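Local atomic coordinates of PfVFT1 (Plasmodium falciparum, PDB entry 5JKQ), a protein that is of unknown function but has the bi-lobed Venus flytrap architecture of solute-binding proteins and probably binds a small ligand between its lobes. Residues S234-I237 and D238-S242. The protein carries 3 engineered substitutions. Sequence-based numbering, arbitrary orientation.
Sequences SSYI and DLSKS
With chi1 at 67°, the OG of Ser235 sits between its own backbone N and carbonyl carbon and faces the first turn of helix 236-244, while the carboxylate of Asp238, with CG lying anti to the carbonyl carbon, folds back beside its own N toward that hydroxyl. Ser235 OG accepts a hydrogen bond from Asp238 N at 3.3 Å, a long but fairly straight bond (158° at the hydrogen). Asp238 OD2 lies 2.9 Å from Ser235 OG and 3.5 Å from Ser235 N; the carboxylate thus lies close against the residue before the helix. Its negative charge at this end would be expected to interact favourably with the helix dipole. The Ser235 carbonyl starts the regular bonding, its O accepting from Leu239 N at 3.0 Å.

One turn on, Ser240 OG is turned back to Tyr236 and donates to Tyr236 O at 2.8 Å from above the carbonyl plane, while Ser240 N reaches the same oxygen at 2.8 Å from the opposite face; two donors from one residue thus grip it. Ser240 OG also lies over one face of the Tyr236 ring, displaced toward the rim, 3.3 Å from Tyr236 CE1. The side chains of Tyr236, Leu239 and Ser240 touch Met182 on strand 175-184, and Phe258 meets the Tyr236 ring edge-to-face. Ile237 and Lys241, joined by a backbone bond, lie on the exposed side. The arrangement is an N-cap, with Ser235 at the N-cap position, followed by the opening turns of a helix packed against the mixed sheet of this Venus flytrap protein.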
# COMPACT_ATOMS: atom_id res chain seq x y z
N SER A 234 -19.54 7.54 0.83
CA SER A 234 -19.36 6.21 0.26
C SER A 234 -19.10 6.25 -1.24
O SER A 234 -18.90 5.21 -1.87
CB SER A 234 -20.58 5.34 0.55
OG SER A 234 -20.86 5.29 1.94
N SER A 235 -19.11 7.44 -1.82
CA SER A 235 -18.89 7.58 -3.26
C SER A 235 -18.41 8.98 -3.63
O SER A 235 -18.53 9.92 -2.85
CB SER A 235 -20.17 7.25 -4.03
OG SER A 235 -21.18 8.22 -3.78
N TYR A 236 -17.87 9.09 -4.84
CA TYR A 236 -17.42 10.36 -5.38
C TYR A 236 -18.56 11.37 -5.42
O TYR A 236 -18.37 12.54 -5.09
CB TYR A 236 -16.83 10.15 -6.77
CG TYR A 236 -16.50 11.41 -7.53
CD1 TYR A 236 -15.49 12.26 -7.11
CD2 TYR A 236 -17.18 11.73 -8.69
CE1 TYR A 236 -15.18 13.41 -7.81
CE2 TYR A 236 -16.88 12.88 -9.41
CZ TYR A 236 -15.88 13.71 -8.96
OH TYR A 236 -15.57 14.85 -9.66
N ILE A 237 -19.74 10.91 -5.82
CA ILE A 237 -20.90 11.78 -5.93
C ILE A 237 -21.30 12.32 -4.55
O ILE A 237 -21.66 13.49 -4.43
CB ILE A 237 -22.09 11.03 -6.58
CG1 ILE A 237 -21.76 10.73 -8.04
CG2 ILE A 237 -23.38 11.86 -6.50
CD1 ILE A 237 -22.72 9.76 -8.71
N ASP A 238 -21.23 11.47 -3.53
CA ASP A 238 -21.54 11.89 -2.16
C ASP A 238 -20.53 12.94 -1.70
O ASP A 238 -20.90 14.02 -1.25
CB ASP A 238 -21.51 10.71 -1.20
CG ASP A 238 -22.57 9.67 -1.51
OD1 ASP A 238 -23.59 10.03 -2.13
OD2 ASP A 238 -22.39 8.50 -1.12
N LEU A 239 -19.26 12.59 -1.82
CA LEU A 239 -18.15 13.46 -1.46
C LEU A 239 -18.31 14.82 -2.15
O LEU A 239 -18.23 15.87 -1.51
CB LEU A 239 -16.82 12.79 -1.83
CG LEU A 239 -15.44 13.38 -1.50
CD1 LEU A 239 -15.13 14.64 -2.30
CD2 LEU A 239 -15.29 13.62 -0.01
N SER A 240 -18.57 14.78 -3.45
CA SER A 240 -18.65 16.00 -4.26
C SER A 240 -19.82 16.88 -3.85
O SER A 240 -19.71 18.10 -3.81
CB SER A 240 -18.76 15.65 -5.74
OG SER A 240 -17.59 14.99 -6.20
N LYS A 241 -20.96 16.25 -3.56
CA LYS A 241 -22.15 16.96 -3.13
C LYS A 241 -21.84 17.83 -1.90
O LYS A 241 -22.32 18.95 -1.79
CB LYS A 241 -23.27 15.97 -2.82
CG LYS A 241 -24.63 16.59 -2.55
CD LYS A 241 -25.71 15.96 -3.43
CE LYS A 241 -27.10 16.46 -3.07
NZ LYS A 241 -27.65 15.80 -1.85
N SER A 242 -21.02 17.29 -1.01
CA SER A 242 -20.69 17.97 0.24
C SER A 242 -19.81 19.19 0.02
O SER A 242 -19.98 20.21 0.69
CB SER A 242 -19.99 16.99 1.19
OG SER A 242 -19.66 17.61 2.42